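Local coordinates for protein mannan endo-1,4-beta-mannosidase (Bacillus subtilis, PDB 2WHK) that hydrolyses internal beta-1,4-mannosidic linkages in mannan, galactomannan and glucomannan, acting as a secreted family 26 glycoside hydrolase in glucomannan degradation, at residues N30-G35 against D316-N321; E152-G157 against G207-I212. One frame throughout, in Å; residues are numbered along the deposited sequence.

Overall arrangement
The two contacts illustrate how a TIM-barrel hydrolase can join distant parts of its chain through calcium, away from its annotated catalytic and substrate-binding residues. Contact 1 joins the start of barrel strand 32-40 to the short strand 319-320, 281 residues away along the chain; contact 2 joins the end of helix 134-154 to the loop that enters barrel strand 211-215. Both reach the same sheet and lie toward the starts of its strands, whereas catalysis in this fold takes place at the other ends. The centres of contact 1 and contact 2 are 25 Å apart and the nearest atoms of the two contacts about 9 Å apart, without touching. Along the chain, contact 2 is nested inside the loop closed by contact 1, and each holds its own calcium ion.

Contact 1 of 2, residues N30-G35 against D316-N321; sequences NRVLSG and DSWTLN. With CA (calcium ion), chain D.
Arg-31 lays its guanidinium flat over one face of the Trp-318 indole, the two planes only 15° apart. CZ of Arg-31 stands 3.8 Å from the centroid of the Trp-318 six-membered ring, a cation-pi contact, and the CD methylene adds a CH-pi contact on that face. In Arg-31 a first torsion of 51° sets CG between the backbone N and the carbonyl carbon, and a bend at chi3 (-75°) carries the chain along the ring; its NH2 is hydrogen-bonded to Pro-290 O. Val-32 CG2 meets the ring edge at Trp-318 CE3, 4.0 Å away.

The backbones pair as parallel strands. Trp-318 O accepts from Arg-31 N (2.8 Å) and Val-32 N (2.9 Å), which reach it from opposite faces of its carbonyl plane. Leu-320 N then bonds to Val-32 O, and Ser-34 N to Leu-320 O. Ser-34 OG donates to a lone pair of Asn-321 OD1, 2.6 Å away in the carbonyl plane, and is also bonded to Ala-62 N. Leu-33 and Leu-320 lie side by side, both touching helix 12-22 at Trp-20, their CD1 atoms 4.0 Å apart.

Calcium is bound by Thr-319 O at 2.4 Å, the Asn-30 side chain, four waters and both carboxylate oxygens of Glu-324. The chemistry is thus layered: a stacked cation, a strand ladder and a metal shared by both segments together fasten this late strand to the barrel.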
ATOM      1  N   ASN A  30     -18.412   1.555 -11.130  1.00 18.01           N
ATOM      2  CA  ASN A  30     -17.154   2.278 -10.930  1.00 17.09           C
ATOM      3  C   ASN A  30     -16.917   2.529  -9.451  1.00 15.87           C
ATOM      4  O   ASN A  30     -16.816   3.666  -8.998  1.00 15.49           O
ATOM      5  CB  ASN A  30     -17.142   3.586 -11.742  1.00 17.22           C
ATOM      6  CG  ASN A  30     -16.943   3.343 -13.221  1.00 18.25           C
ATOM      7  OD1 ASN A  30     -16.173   2.467 -13.618  1.00 17.25           O
ATOM      8  ND2 ASN A  30     -17.619   4.136 -14.054  1.00 21.05           N
ATOM      9  N   ARG A  31     -16.859   1.428  -8.701  1.00 15.00           N
ATOM     10  CA  ARG A  31     -16.763   1.481  -7.248  1.00 14.06           C
ATOM     11  C   ARG A  31     -15.577   0.710  -6.675  1.00 13.43           C
ATOM     12  O   ARG A  31     -15.383   0.722  -5.457  1.00 13.57           O
ATOM     13  CB  ARG A  31     -18.070   0.981  -6.610  1.00 14.12           C
ATOM     14  CG  ARG A  31     -18.554  -0.367  -7.118  1.00 15.12           C
ATOM     15  CD  ARG A  31     -19.850  -0.742  -6.418  1.00 15.60           C
ATOM     16  NE  ARG A  31     -19.605  -1.167  -5.047  1.00 16.18           N
ATOM     17  CZ  ARG A  31     -20.557  -1.417  -4.147  1.00 16.89           C
ATOM     18  NH1 ARG A  31     -21.843  -1.229  -4.448  1.00 17.71           N
ATOM     19  NH2 ARG A  31     -20.213  -1.823  -2.928  1.00 17.32           N
ATOM     20  N   VAL A  32     -14.784   0.059  -7.533  1.00 12.99           N
ATOM     21  CA  VAL A  32     -13.550  -0.625  -7.118  1.00 12.51           C
ATOM     22  C   VAL A  32     -12.425  -0.211  -8.060  1.00 11.85           C
ATOM     23  O   VAL A  32     -12.472  -0.522  -9.246  1.00 11.52           O
ATOM     24  CB  VAL A  32     -13.688  -2.161  -7.165  1.00 12.42           C
ATOM     25  CG1 VAL A  32     -12.383  -2.847  -6.725  1.00 12.88           C
ATOM     26  CG2 VAL A  32     -14.861  -2.624  -6.297  1.00 12.96           C
ATOM     27  N   LEU A  33     -11.428   0.499  -7.536  1.00 11.54           N
ATOM     28  CA  LEU A  33     -10.277   0.899  -8.361  1.00 11.34           C
ATOM     29  C   LEU A  33      -9.425  -0.317  -8.688  1.00 11.20           C
ATOM     30  O   LEU A  33      -9.046  -1.076  -7.801  1.00 11.14           O
ATOM     31  CB  LEU A  33      -9.395   1.947  -7.675  1.00 11.32           C
ATOM     32  CG  LEU A  33      -9.768   3.417  -7.853  1.00 11.97           C
ATOM     33  CD1 LEU A  33     -11.123   3.715  -7.201  1.00 11.45           C
ATOM     34  CD2 LEU A  33      -8.669   4.316  -7.303  1.00 13.04           C
ATOM     35  N   SER A  34      -9.112  -0.490  -9.965  1.00 11.29           N
ATOM     36  CA  SER A  34      -8.118  -1.469 -10.360  1.00 11.04           C
ATOM     37  C   SER A  34      -6.724  -0.981  -9.990  1.00 10.89           C
ATOM     38  O   SER A  34      -6.475   0.226  -9.834  1.00 10.40           O
ATOM     39  CB  SER A  34      -8.194  -1.730 -11.857  1.00 11.17           C
ATOM     40  OG  SER A  34      -8.099  -0.505 -12.572  1.00 12.16           O
ATOM     41  N   GLY A  35      -5.809  -1.927  -9.849  1.00 11.18           N
ATOM     42  CA  GLY A  35      -4.445  -1.594  -9.495  1.00 11.00           C
ATOM     43  C   GLY A  35      -3.458  -2.663  -9.890  1.00 10.90           C
ATOM     44  O   GLY A  35      -3.798  -3.850  -9.966  1.00 10.86           O
ATOM     45  N   ASP A 316     -15.637  -5.246 -16.083  1.00 19.77           N
ATOM     46  CA  ASP A 316     -16.728  -5.362 -15.114  1.00 19.96           C
ATOM     47  C   ASP A 316     -17.277  -3.976 -14.764  1.00 19.86           C
ATOM     48  O   ASP A 316     -16.518  -3.024 -14.581  1.00 19.49           O
ATOM     49  CB  ASP A 316     -16.268  -6.068 -13.841  1.00 19.87           C
ATOM     50  CG  ASP A 316     -17.430  -6.537 -12.994  1.00 20.51           C
ATOM     51  OD1 ASP A 316     -18.034  -5.709 -12.281  1.00 20.35           O
ATOM     52  OD2 ASP A 316     -17.739  -7.743 -13.062  1.00 22.51           O
ATOM     53  N   SER A 317     -18.598  -3.859 -14.656  1.00 20.06           N
ATOM     54  CA  SER A 317     -19.217  -2.566 -14.363  1.00 19.82           C
ATOM     55  C   SER A 317     -18.744  -1.946 -13.038  1.00 18.91           C
ATOM     56  O   SER A 317     -18.775  -0.733 -12.871  1.00 19.03           O
ATOM     57  CB  SER A 317     -20.744  -2.690 -14.363  1.00 20.37           C
ATOM     58  OG  SER A 317     -21.172  -3.530 -13.306  1.00 21.68           O
ATOM     59  N   TRP A 318     -18.296  -2.768 -12.095  1.00 17.66           N
ATOM     60  CA  TRP A 318     -17.812  -2.256 -10.815  1.00 17.09           C
ATOM     61  C   TRP A 318     -16.401  -1.648 -10.894  1.00 16.36           C
ATOM     62  O   TRP A 318     -16.017  -0.855 -10.031  1.00 15.97           O
ATOM     63  CB  TRP A 318     -17.791  -3.376  -9.771  1.00 16.94           C
ATOM     64  CG  TRP A 318     -19.132  -3.709  -9.186  1.00 17.49           C
ATOM     65  CD1 TRP A 318     -20.321  -3.807  -9.844  1.00 17.87           C
ATOM     66  CD2 TRP A 318     -19.402  -4.005  -7.812  1.00 17.49           C
ATOM     67  NE1 TRP A 318     -21.322  -4.135  -8.962  1.00 17.97           N
ATOM     68  CE2 TRP A 318     -20.785  -4.269  -7.708  1.00 17.98           C
ATOM     69  CE3 TRP A 318     -18.609  -4.079  -6.662  1.00 18.18           C
ATOM     70  CZ2 TRP A 318     -21.391  -4.595  -6.495  1.00 18.36           C
ATOM     71  CZ3 TRP A 318     -19.206  -4.399  -5.461  1.00 18.08           C
ATOM     72  CH2 TRP A 318     -20.592  -4.644  -5.384  1.00 18.72           C
ATOM     73  N   THR A 319     -15.635  -2.032 -11.913  1.00 15.79           N
ATOM     74  CA  THR A 319     -14.215  -1.692 -11.965  1.00 15.27           C
ATOM     75  C   THR A 319     -13.978  -0.276 -12.492  1.00 15.06           C
ATOM     76  O   THR A 319     -14.426   0.078 -13.585  1.00 15.37           O
ATOM     77  CB  THR A 319     -13.434  -2.725 -12.780  1.00 15.26           C
ATOM     78  OG1 THR A 319     -13.748  -4.033 -12.287  1.00 15.13           O
ATOM     79  CG2 THR A 319     -11.930  -2.490 -12.653  1.00 15.03           C
ATOM     80  N   LEU A 320     -13.278   0.519 -11.682  1.00 14.51           N
ATOM     81  CA  LEU A 320     -12.953   1.905 -12.000  1.00 14.16           C
ATOM     82  C   LEU A 320     -11.482   1.946 -12.407  1.00 13.99           C
ATOM     83  O   LEU A 320     -10.601   1.587 -11.629  1.00 13.19           O
ATOM     84  CB  LEU A 320     -13.215   2.792 -10.782  1.00 14.33           C
ATOM     85  CG  LEU A 320     -13.182   4.311 -10.958  1.00 13.85           C
ATOM     86  CD1 LEU A 320     -13.868   4.994  -9.788  1.00 14.84           C
ATOM     87  CD2 LEU A 320     -11.741   4.846 -11.140  1.00 13.28           C
ATOM     88  N   ASN A 321     -11.233   2.383 -13.633  1.00 13.97           N
ATOM     89  CA  ASN A 321      -9.907   2.290 -14.239  1.00 14.31           C
ATOM     90  C   ASN A 321      -9.302   3.662 -14.437  1.00 14.03           C
ATOM     91  O   ASN A 321      -9.947   4.673 -14.175  1.00 14.32           O
ATOM     92  CB  ASN A 321     -10.015   1.543 -15.568  1.00 14.56           C
ATOM     93  CG  ASN A 321     -10.421   0.098 -15.371  1.00 14.51           C
ATOM     94  OD1 ASN A 321      -9.841  -0.594 -14.536  1.00 14.61           O
ATOM     95  ND2 ASN A 321     -11.432  -0.359 -16.115  1.00 14.19           N
TER
HETATM   96 CA    CA D1339     -15.268   1.238 -15.477  1.00 17.79          CA
HETATM   97  O   HOH W   1     -15.216  -1.214 -16.249  1.00 18.59           O
HETATM   98  O   HOH W   2     -17.511   0.390 -15.173  1.00 22.99           O
HETATM   99  O   HOH W   3     -13.664   1.087 -17.399  1.00 16.51           O
HETATM  100  O   HOH W   4     -16.536   1.371 -17.702  1.00 25.97           O

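Contact 2 of 2, residues E152-G157 against G207-I212. With CA (calcium ion), chain E.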
ATOM      1  N   GLU A 152       9.079  15.155  -3.642  1.00 17.19           N
ATOM      2  CA  GLU A 152       8.964  15.389  -5.085  1.00 17.33           C
ATOM      3  C   GLU A 152       7.505  15.340  -5.542  1.00 17.18           C
ATOM      4  O   GLU A 152       7.040  16.205  -6.295  1.00 17.95           O
ATOM      5  CB  GLU A 152       9.765  14.349  -5.877  1.00 17.52           C
ATOM      6  CG  GLU A 152      11.158  14.813  -6.360  0.50 18.91           C
ATOM      7  CD  GLU A 152      12.138  13.644  -6.537  0.50 18.97           C
ATOM      8  OE1 GLU A 152      11.750  12.654  -7.187  0.50 21.95           O
ATOM      9  OE2 GLU A 152      13.289  13.703  -6.031  0.50 21.52           O
ATOM     10  N   LEU A 153       6.784  14.336  -5.054  1.00 16.93           N
ATOM     11  CA  LEU A 153       5.378  14.136  -5.408  1.00 16.66           C
ATOM     12  C   LEU A 153       4.494  15.196  -4.740  0.50 16.21           C
ATOM     13  O   LEU A 153       3.578  15.707  -5.363  0.50 15.02           O
ATOM     14  CB  LEU A 153       4.923  12.710  -5.034  1.00 16.85           C
ATOM     15  CG  LEU A 153       5.828  11.557  -5.502  1.00 18.48           C
ATOM     16  CD1 LEU A 153       5.411  10.212  -4.894  1.00 20.07           C
ATOM     17  CD2 LEU A 153       5.873  11.478  -7.007  1.00 20.52           C
ATOM     18  N   GLU A 154       4.791  15.547  -3.488  1.00 17.12           N
ATOM     19  CA  GLU A 154       4.025  16.586  -2.776  1.00 18.07           C
ATOM     20  C   GLU A 154       4.101  17.939  -3.475  1.00 19.67           C
ATOM     21  O   GLU A 154       3.119  18.697  -3.487  1.00 20.19           O
ATOM     22  CB  GLU A 154       4.478  16.762  -1.320  1.00 18.25           C
ATOM     23  CG  GLU A 154       3.401  17.444  -0.452  1.00 19.30           C
ATOM     24  CD  GLU A 154       3.930  18.243   0.730  1.00 19.60           C
ATOM     25  OE1 GLU A 154       5.092  18.699   0.716  1.00 21.45           O
ATOM     26  OE2 GLU A 154       3.162  18.447   1.693  1.00 20.45           O
ATOM     27  N   ASN A 155       5.267  18.237  -4.051  1.00 21.03           N
ATOM     28  CA  ASN A 155       5.481  19.488  -4.780  1.00 22.21           C
ATOM     29  C   ASN A 155       4.596  19.633  -6.010  1.00 22.50           C
ATOM     30  O   ASN A 155       4.359  20.749  -6.460  1.00 23.33           O
ATOM     31  CB  ASN A 155       6.943  19.622  -5.210  1.00 22.63           C
ATOM     32  CG  ASN A 155       7.882  19.879  -4.041  1.00 23.93           C
ATOM     33  OD1 ASN A 155       7.460  20.240  -2.941  1.00 24.27           O
ATOM     34  ND2 ASN A 155       9.170  19.702  -4.287  1.00 25.77           N
ATOM     35  N   GLN A 156       4.132  18.513  -6.563  1.00 22.60           N
ATOM     36  CA  GLN A 156       3.176  18.530  -7.668  1.00 22.82           C
ATOM     37  C   GLN A 156       1.745  18.195  -7.212  1.00 21.36           C
ATOM     38  O   GLN A 156       0.872  17.935  -8.039  1.00 21.32           O
ATOM     39  CB  GLN A 156       3.635  17.563  -8.756  1.00 23.87           C
ATOM     40  CG  GLN A 156       4.992  17.924  -9.349  1.00 27.90           C
ATOM     41  CD  GLN A 156       4.887  18.933 -10.472  1.00 32.58           C
ATOM     42  OE1 GLN A 156       4.509  20.091 -10.261  1.00 35.39           O
ATOM     43  NE2 GLN A 156       5.227  18.500 -11.679  1.00 36.01           N
ATOM     44  N   GLY A 157       1.502  18.239  -5.908  1.00 19.64           N
ATOM     45  CA  GLY A 157       0.171  18.004  -5.355  1.00 18.49           C
ATOM     46  C   GLY A 157      -0.397  16.614  -5.578  1.00 17.32           C
ATOM     47  O   GLY A 157      -1.611  16.439  -5.601  1.00 17.24           O
ATOM     48  N   GLY A 207       6.660  17.387   7.072  1.00 17.33           N
ATOM     49  CA  GLY A 207       5.515  18.191   6.604  1.00 17.19           C
ATOM     50  C   GLY A 207       4.822  17.664   5.353  1.00 16.89           C
ATOM     51  O   GLY A 207       4.299  18.435   4.548  1.00 17.09           O
ATOM     52  N   LEU A 208       4.810  16.345   5.188  1.00 16.53           N
ATOM     53  CA  LEU A 208       4.259  15.733   3.977  1.00 15.96           C
ATOM     54  C   LEU A 208       2.736  15.576   4.093  1.00 16.12           C
ATOM     55  O   LEU A 208       2.239  14.754   4.864  1.00 15.85           O
ATOM     56  CB  LEU A 208       4.955  14.394   3.697  1.00 15.63           C
ATOM     57  CG  LEU A 208       6.458  14.517   3.408  1.00 15.79           C
ATOM     58  CD1 LEU A 208       7.117  13.141   3.390  1.00 16.41           C
ATOM     59  CD2 LEU A 208       6.739  15.266   2.115  1.00 16.92           C
ATOM     60  N   ASP A 209       2.000  16.394   3.333  1.00 16.23           N
ATOM     61  CA  ASP A 209       0.540  16.491   3.464  1.00 16.11           C
ATOM     62  C   ASP A 209      -0.254  15.827   2.330  1.00 15.80           C
ATOM     63  O   ASP A 209      -1.456  16.070   2.164  1.00 16.03           O
ATOM     64  CB  ASP A 209       0.151  17.967   3.600  1.00 16.56           C
ATOM     65  CG  ASP A 209       0.571  18.550   4.936  1.00 17.51           C
ATOM     66  OD1 ASP A 209       0.524  17.812   5.944  1.00 18.57           O
ATOM     67  OD2 ASP A 209       0.933  19.753   4.982  1.00 18.99           O
ATOM     68  N   HIS A 210       0.406  14.944   1.594  1.00 15.17           N
ATOM     69  CA  HIS A 210      -0.191  14.313   0.420  1.00 14.59           C
ATOM     70  C   HIS A 210      -0.316  12.799   0.597  1.00 14.27           C
ATOM     71  O   HIS A 210      -0.579  12.085  -0.371  1.00 14.16           O
ATOM     72  CB  HIS A 210       0.642  14.628  -0.830  1.00 14.49           C
ATOM     73  CG  HIS A 210       2.029  14.065  -0.795  1.00 14.17           C
ATOM     74  ND1 HIS A 210       2.815  14.096   0.339  1.00 14.69           N
ATOM     75  CD2 HIS A 210       2.771  13.453  -1.747  1.00 13.99           C
ATOM     76  CE1 HIS A 210       3.979  13.525   0.081  1.00 14.70           C
ATOM     77  NE2 HIS A 210       3.979  13.130  -1.179  1.00 13.86           N
ATOM     78  N   LEU A 211      -0.151  12.320   1.828  1.00 13.70           N
ATOM     79  CA  LEU A 211      -0.118  10.886   2.096  1.00 13.37           C
ATOM     80  C   LEU A 211      -1.433  10.380   2.674  1.00 12.98           C
ATOM     81  O   LEU A 211      -1.983  10.950   3.624  1.00 13.55           O
ATOM     82  CB  LEU A 211       1.045  10.526   3.030  1.00 13.50           C
ATOM     83  CG  LEU A 211       2.431  11.053   2.638  1.00 13.85           C
ATOM     84  CD1 LEU A 211       3.474  10.669   3.678  1.00 13.91           C
ATOM     85  CD2 LEU A 211       2.848  10.564   1.257  1.00 14.07           C
ATOM     86  N   ILE A 212      -1.918   9.301   2.074  1.00 12.45           N
ATOM     87  CA  ILE A 212      -3.044   8.526   2.563  1.00 11.78           C
ATOM     88  C   ILE A 212      -2.437   7.243   3.143  1.00 11.91           C
ATOM     89  O   ILE A 212      -1.767   6.494   2.434  1.00 12.75           O
ATOM     90  CB  ILE A 212      -4.041   8.238   1.422  1.00 11.73           C
ATOM     91  CG1 ILE A 212      -4.717   9.543   0.970  1.00 11.87           C
ATOM     92  CG2 ILE A 212      -5.078   7.209   1.843  1.00 11.04           C
ATOM     93  CD1 ILE A 212      -5.496   9.428  -0.327  1.00 14.30           C
TER
HETATM   94 CA    CA E1340       4.793  19.962   2.839  1.00 21.93          CA
HETATM   95  O   HOH W   5       2.832  20.993   3.611  1.00 24.31           O
HETATM   96  O   HOH W   6       7.018  19.022   3.113  1.00 23.57           O
HETATM   97  O   HOH W   7       5.638  21.764   1.585  1.00 34.31           O
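A calcium site ties the end of helix 134-154 to the loop leading into strand 211-215. Glu-154 holds the ion with both carboxylate oxygens, OE1 and OE2 each 2.5 Å from the calcium, and Gly-207 O completes the protein share at 2.3 Å; three waters fill out six ligand atoms. One of these waters donates to Asp-209 OD2, so the aspartate, its OD1 hydrogen-bonded to Asn-7 ND2, acts from the second shell.

The carboxylate of Glu-154 has further partners. Asp-209 N donates to Glu-154 OE2 over 2.9 Å, coming from above the carboxylate plane, while OE1 accepts from Gln-151 NE2. Asp-209 OD2 lies 4.2 Å from Glu-154 OE2, a proximity of like charges that the metal probably eases. CG of Glu-154 stands opposite the backbone N (chi1 -160°), and the extended chain beyond it delivers the carboxylate to the ion.

On its way the same chain passes over His-210: Glu-154 CB sits 3.5 Å from the centroid of the imidazole, almost on the ring normal, in a CH-pi contact. Leu-211 CD2 lies on the opposite face. His-210 NE2 makes a weak hydrogen bond to Leu-150 O, while buried His-210 ND1 has no polar partner in the model. Were His-210 replaced by an alanine, a gap would probably open beneath the Glu-154 methylenes, and that metal-binding side chain could shift.

Gly-157, with positive phi, closes the helix in a Schellman motif, Gly-157 N bonding to Glu-154 O and the next backbone N, of Val-158, to Leu-153 O. The chain then enters strand 160-163, which pairs in parallel with strand 211-215, and Leu-153 touches Val-160 of that strand and helix 87-95.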